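Local coordinates for protein ferulic acid decarboxylase 1 (Candida dubliniensis, PDB 4ZAD) that catalyses, with a prenylated flavin cofactor, the reversible decarboxylation of aromatic acrylic acids such as cinnamic, coumaric and ferulic acid to their vinyl products, at residues A[269-275]-A[307-313]; A[376-380]-A[480-484]. All coordinates share one frame. Residues are numbered along the deposited sequence.

Contact 1: A[269-275]-A[307-313]; sequences EMVFEGY and VNHISYR
Two neighbouring antiparallel strands of the flavin-binding beta domain of this UbiD-family enzyme, 270-275 and 307-312, run at 157° with axes 4.3 Å apart and form a ladder interrupted by a classic beta bulge. The bulge centres on Glu273: its N donates to His309 O (3.1 Å), while its O accepts both Asn308 N (2.8 Å) and His309 N (3.1 Å). Asn308, at phi/psi -102/-18, is the extra residue, so Gly274 pairs with Val307. The m,t side chain of Glu273 lies on the face of Val271, His309 and Ser311, its carboxylate hydrogen-bonded to Thr259 OG1 and the backbone N of Glu258. Val271 and Ser311 form the other hydrogen-bonded pair, Val271 N to Ser311 O and Ser311 N to Val271 O, both 2.9 Å. On the opposite face Phe272 (m) receives Ile310 CD1 over its ring, a CH-pi contact 4.0 Å from the centroid. Glu269, which also binds Arg10, ends the ladder: Arg313 N reaches Glu269 O at 3.1 Å, and Glu269 OE2 meets Arg313 NH1 at 3.1 Å in a salt bridge.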
loop_
_atom_site.group_PDB
_atom_site.type_symbol
_atom_site.label_atom_id
_atom_site.label_comp_id
_atom_site.label_asym_id
_atom_site.label_seq_id
_atom_site.Cartn_x
_atom_site.Cartn_y
_atom_site.Cartn_z
ATOM N N GLU A 269 -27.869 22.279 -14.357
ATOM C CA GLU A 269 -29.038 21.449 -14.623
ATOM C C GLU A 269 -30.190 21.891 -13.733
ATOM O O GLU A 269 -31.331 21.968 -14.199
ATOM C CB GLU A 269 -28.726 19.967 -14.418
ATOM C CG GLU A 269 -27.632 19.453 -15.318
ATOM C CD GLU A 269 -28.127 19.171 -16.742
ATOM O OE1 GLU A 269 -29.104 18.400 -16.920
ATOM O OE2 GLU A 269 -27.531 19.702 -17.698
ATOM N N MET A 270 -29.890 22.180 -12.460
ATOM C CA MET A 270 -30.905 22.579 -11.495
ATOM C C MET A 270 -30.277 23.486 -10.474
ATOM O O MET A 270 -29.146 23.193 -9.995
ATOM C CB MET A 270 -31.476 21.384 -10.703
ATOM C CG MET A 270 -32.315 20.388 -11.465
ATOM S SD MET A 270 -32.716 18.944 -10.491
ATOM C CE MET A 270 -31.149 18.092 -10.573
ATOM N N VAL A 271 -31.043 24.531 -10.100
ATOM C CA VAL A 271 -30.651 25.469 -9.062
ATOM C C VAL A 271 -31.727 25.494 -8.002
ATOM O O VAL A 271 -32.897 25.555 -8.309
ATOM C CB VAL A 271 -30.406 26.915 -9.608
ATOM C CG1 VAL A 271 -30.091 27.879 -8.457
ATOM C CG2 VAL A 271 -29.259 26.923 -10.624
ATOM N N PHE A 272 -31.311 25.406 -6.750
ATOM C CA PHE A 272 -32.192 25.421 -5.601
ATOM C C PHE A 272 -31.865 26.750 -4.913
ATOM O O PHE A 272 -30.697 27.072 -4.752
ATOM C CB PHE A 272 -31.820 24.286 -4.646
ATOM C CG PHE A 272 -32.338 22.911 -5.026
ATOM C CD1 PHE A 272 -32.704 22.573 -6.320
ATOM C CD2 PHE A 272 -32.405 21.926 -4.070
ATOM C CE1 PHE A 272 -33.170 21.293 -6.636
ATOM C CE2 PHE A 272 -32.870 20.621 -4.398
ATOM C CZ PHE A 272 -33.246 20.328 -5.676
ATOM N N GLU A 273 -32.874 27.518 -4.516
ATOM C CA GLU A 273 -32.660 28.816 -3.863
ATOM C C GLU A 273 -33.331 28.839 -2.530
ATOM O O GLU A 273 -34.456 28.379 -2.434
ATOM C CB GLU A 273 -33.282 29.947 -4.693
ATOM C CG GLU A 273 -32.834 29.970 -6.158
ATOM C CD GLU A 273 -33.526 31.055 -6.938
ATOM O OE1 GLU A 273 -34.265 31.857 -6.326
ATOM O OE2 GLU A 273 -33.319 31.132 -8.161
ATOM N N GLY A 274 -32.696 29.412 -1.507
ATOM C CA GLY A 274 -33.403 29.575 -0.225
ATOM C C GLY A 274 -32.712 30.365 0.874
ATOM O O GLY A 274 -32.064 31.338 0.605
ATOM N N TYR A 275 -32.890 29.943 2.119
ATOM C CA TYR A 275 -32.240 30.555 3.271
ATOM C C TYR A 275 -31.591 29.479 4.110
ATOM O O TYR A 275 -32.272 28.542 4.575
ATOM C CB TYR A 275 -33.255 31.306 4.148
ATOM C CG TYR A 275 -33.757 32.596 3.552
ATOM C CD1 TYR A 275 -32.887 33.676 3.311
ATOM C CD2 TYR A 275 -35.101 32.750 3.210
ATOM C CE1 TYR A 275 -33.364 34.876 2.740
ATOM C CE2 TYR A 275 -35.574 33.931 2.645
ATOM C CZ TYR A 275 -34.712 34.981 2.420
ATOM O OH TYR A 275 -35.213 36.143 1.881
ATOM N N VAL A 307 -35.367 25.608 1.325
ATOM C CA VAL A 307 -35.461 25.858 -0.136
ATOM C C VAL A 307 -36.798 26.535 -0.462
ATOM O O VAL A 307 -37.838 25.984 -0.155
ATOM C CB VAL A 307 -35.376 24.500 -0.900
ATOM C CG1 VAL A 307 -35.510 24.670 -2.404
ATOM C CG2 VAL A 307 -34.092 23.781 -0.536
ATOM N N ASN A 308 -36.762 27.724 -1.060
ATOM C CA ASN A 308 -37.950 28.456 -1.484
ATOM C C ASN A 308 -38.216 28.361 -2.988
ATOM O O ASN A 308 -39.295 28.688 -3.432
ATOM C CB ASN A 308 -37.837 29.973 -1.160
ATOM C CG ASN A 308 -37.614 30.302 0.349
ATOM O OD1 ASN A 308 -36.995 31.349 0.661
ATOM N ND2 ASN A 308 -38.112 29.445 1.268
ATOM N N HIS A 309 -37.241 27.974 -3.793
ATOM C CA HIS A 309 -37.385 28.035 -5.248
ATOM C C HIS A 309 -36.545 26.952 -5.868
ATOM O O HIS A 309 -35.670 26.425 -5.208
ATOM C CB HIS A 309 -36.948 29.410 -5.800
ATOM C CG HIS A 309 -37.416 29.677 -7.197
ATOM N ND1 HIS A 309 -38.708 30.067 -7.495
ATOM C CD2 HIS A 309 -36.767 29.592 -8.384
ATOM C CE1 HIS A 309 -38.822 30.234 -8.802
ATOM N NE2 HIS A 309 -37.658 29.951 -9.365
ATOM N N ILE A 310 -36.849 26.597 -7.114
ATOM C CA ILE A 310 -36.044 25.672 -7.896
ATOM C C ILE A 310 -36.270 26.015 -9.357
ATOM O O ILE A 310 -37.409 26.221 -9.805
ATOM C CB ILE A 310 -36.434 24.191 -7.718
ATOM C CG1 ILE A 310 -36.117 23.680 -6.312
ATOM C CG2 ILE A 310 -35.724 23.282 -8.780
ATOM C CD1 ILE A 310 -36.657 22.255 -6.063
ATOM N N SER A 311 -35.174 26.101 -10.095
ATOM C CA SER A 311 -35.227 26.297 -11.527
ATOM C C SER A 311 -34.483 25.094 -12.096
ATOM O O SER A 311 -33.570 24.604 -11.463
ATOM C CB SER A 311 -34.596 27.647 -11.912
ATOM O OG SER A 311 -33.189 27.674 -11.700
ATOM N N TYR A 312 -34.911 24.588 -13.249
ATOM C CA TYR A 312 -34.306 23.387 -13.840
ATOM C C TYR A 312 -34.594 23.267 -15.331
ATOM O O TYR A 312 -35.628 23.714 -15.817
ATOM C CB TYR A 312 -34.793 22.125 -13.127
ATOM C CG TYR A 312 -36.270 21.898 -13.262
ATOM C CD1 TYR A 312 -37.164 22.494 -12.392
ATOM C CD2 TYR A 312 -36.782 21.091 -14.260
ATOM C CE1 TYR A 312 -38.522 22.299 -12.517
ATOM C CE2 TYR A 312 -38.167 20.889 -14.390
ATOM C CZ TYR A 312 -39.011 21.503 -13.518
ATOM O OH TYR A 312 -40.343 21.314 -13.620
ATOM N N ARG A 313 -33.661 22.663 -16.054
ATOM C CA ARG A 313 -33.773 22.559 -17.501
ATOM C C ARG A 313 -34.564 21.323 -17.900
ATOM O O ARG A 313 -34.943 20.533 -17.062
ATOM C CB ARG A 313 -32.385 22.514 -18.125
ATOM C CG ARG A 313 -31.639 21.210 -17.901
ATOM C CD ARG A 313 -30.197 21.284 -18.402
ATOM N NE ARG A 313 -30.093 21.778 -19.777
ATOM C CZ ARG A 313 -28.962 22.166 -20.336
ATOM N NH1 ARG A 313 -27.839 22.138 -19.653
ATOM N NH2 ARG A 313 -28.948 22.608 -21.569
#

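Contact 2: A[376-380]-A[480-484]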
loop_
_atom_site.group_PDB
_atom_site.type_symbol
_atom_site.label_atom_id
_atom_site.label_comp_id
_atom_site.label_asym_id
_atom_site.label_seq_id
_atom_site.Cartn_x
_atom_site.Cartn_y
_atom_site.Cartn_z
ATOM N N THR A 376 16.929 16.111 -2.615
ATOM C CA THR A 376 18.046 15.974 -1.645
ATOM C C THR A 376 19.249 16.910 -1.889
ATOM O O THR A 376 19.856 17.362 -0.936
ATOM C CB THR A 376 18.542 14.500 -1.526
ATOM O OG1 THR A 376 18.890 13.985 -2.811
ATOM C CG2 THR A 376 17.450 13.640 -0.969
ATOM N N HIS A 377 19.584 17.193 -3.152
ATOM C CA HIS A 377 20.691 18.089 -3.489
ATOM C C HIS A 377 20.510 19.471 -2.887
ATOM O O HIS A 377 21.418 20.017 -2.252
ATOM C CB HIS A 377 20.855 18.233 -5.013
ATOM C CG HIS A 377 21.540 17.070 -5.648
ATOM N ND1 HIS A 377 22.918 16.963 -5.713
ATOM C CD2 HIS A 377 21.042 15.932 -6.199
ATOM C CE1 HIS A 377 23.235 15.821 -6.303
ATOM N NE2 HIS A 377 22.116 15.174 -6.599
ATOM N N GLU A 378 19.334 20.037 -3.090
ATOM C CA GLU A 378 19.005 21.295 -2.462
ATOM C C GLU A 378 18.827 21.116 -0.978
ATOM O O GLU A 378 18.945 22.090 -0.261
ATOM C CB GLU A 378 17.720 21.873 -3.049
ATOM C CG GLU A 378 17.827 22.239 -4.489
ATOM C CD GLU A 378 18.786 23.373 -4.738
ATOM O OE1 GLU A 378 18.816 24.342 -3.935
ATOM O OE2 GLU A 378 19.478 23.304 -5.770
ATOM N N LEU A 379 18.495 19.900 -0.525
ATOM C CA LEU A 379 18.334 19.641 0.908
ATOM C C LEU A 379 19.651 19.779 1.662
ATOM O O LEU A 379 19.710 20.280 2.790
ATOM C CB LEU A 379 17.738 18.261 1.162
ATOM C CG LEU A 379 17.479 17.993 2.647
ATOM C CD1 LEU A 379 16.598 19.112 3.213
ATOM C CD2 LEU A 379 16.892 16.592 2.948
ATOM N N VAL A 380 20.723 19.313 1.051
ATOM C CA VAL A 380 22.049 19.449 1.677
ATOM C C VAL A 380 22.414 20.932 1.913
ATOM O O VAL A 380 22.877 21.299 3.006
ATOM C CB VAL A 380 23.145 18.746 0.860
ATOM C CG1 VAL A 380 24.483 18.891 1.549
ATOM C CG2 VAL A 380 22.760 17.268 0.657
ATOM N N GLN A 480 21.389 11.694 3.885
ATOM C CA GLN A 480 20.835 12.414 2.752
ATOM C C GLN A 480 20.741 13.891 3.089
ATOM O O GLN A 480 20.599 14.700 2.183
ATOM C CB GLN A 480 19.440 11.870 2.339
ATOM C CG GLN A 480 19.464 10.564 1.471
ATOM C CD GLN A 480 18.066 10.120 1.004
ATOM O OE1 GLN A 480 17.198 9.764 1.818
ATOM N NE2 GLN A 480 17.863 10.110 -0.307
ATOM N N PHE A 481 20.804 14.246 4.370
ATOM C CA PHE A 481 20.808 15.657 4.771
ATOM C C PHE A 481 22.189 16.298 4.735
ATOM O O PHE A 481 22.274 17.499 4.920
ATOM C CB PHE A 481 20.300 15.834 6.201
ATOM C CG PHE A 481 18.803 15.715 6.351
ATOM C CD1 PHE A 481 17.984 16.821 6.195
ATOM C CD2 PHE A 481 18.221 14.508 6.672
ATOM C CE1 PHE A 481 16.627 16.716 6.347
ATOM C CE2 PHE A 481 16.849 14.405 6.820
ATOM C CZ PHE A 481 16.061 15.511 6.675
ATOM N N THR A 482 23.261 15.520 4.533
ATOM C CA THR A 482 24.631 16.036 4.697
ATOM C C THR A 482 25.573 15.718 3.543
ATOM O O THR A 482 26.436 16.540 3.218
ATOM C CB THR A 482 25.264 15.527 5.998
ATOM O OG1 THR A 482 25.298 14.094 5.983
ATOM C CG2 THR A 482 24.458 15.987 7.210
ATOM N N ASP A 483 25.405 14.537 2.942
ATOM C CA ASP A 483 26.225 14.052 1.825
ATOM C C ASP A 483 25.398 14.111 0.522
ATOM O O ASP A 483 24.441 13.366 0.325
ATOM C CB ASP A 483 26.732 12.621 2.111
ATOM C CG ASP A 483 27.641 12.036 0.980
ATOM O OD1 ASP A 483 27.851 12.681 -0.089
ATOM O OD2 ASP A 483 28.137 10.886 1.167
ATOM N N PRO A 484 25.778 15.007 -0.390
ATOM C CA PRO A 484 25.015 15.074 -1.633
ATOM C C PRO A 484 25.364 13.927 -2.628
ATOM O O PRO A 484 24.666 13.720 -3.646
ATOM C CB PRO A 484 25.382 16.453 -2.177
ATOM C CG PRO A 484 26.736 16.807 -1.515
ATOM C CD PRO A 484 26.965 15.887 -0.376
#
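Two apolar pairs, Leu379-Phe481 and Val380-Pro484, lie at this junction. Leu379, with its CA-to-CB bond toward 480-484, lays CD2 over one face of the Phe481 ring: CD2 stands 3.4 Å from Phe481 CE1 and 3.7 Å from the ring centroid, 27° off the normal, a CH-pi contact. Both side chains also touch Leu389 of helix 386-399, so the pair belongs to a small hydrophobic cluster. Val380 CG2 meets Pro484 CB at 3.9 Å; Pro484 itself is exposed. The short helix 376-381 follows strand 369-374 of the mixed five-stranded sheet in the C-terminal domain, whereas 480-484 is irregular chain beyond strand 470-475 of the same sheet; the contact thus ties this short helix to the segment leading out toward the C-terminal helices. The remaining contacts set methyl groups or a ring beside polar atoms, in van der Waals fashion. Val380 CG1 lies 3.5 Å from Thr482 O and Val380 CG2 3.7 Å from Gln480 O, so the chain curves around this one valine. Thr376 CG2 approaches Gln480 NE2 at 3.6 Å, while Gln480 OE1 accepts Phe477 N. His377 CE1 comes within 3.7 Å of Pro484 O.

Overall arrangement
Both segments of contact 1 precede those of contact 2 in the sequence, and the two contacts lie on opposite sides of the chain's centre, 57 Å apart between centres and about 46 Å between nearest atoms. They share no secondary structure. Contact 1 joins strands 270-277 and 300-312 within the antiparallel sheet of the flavin-binding region; the side chain of Phe272 is about 14 Å from the bound prenylated flavin. Contact 2 sits beside the separate five-stranded mixed sheet of the C-terminal domain, far from the cofactor and metal sites. One therefore belongs to the framework around the cofactor, the other to the far end of the subunit, where the chain heads for its C-terminal helices.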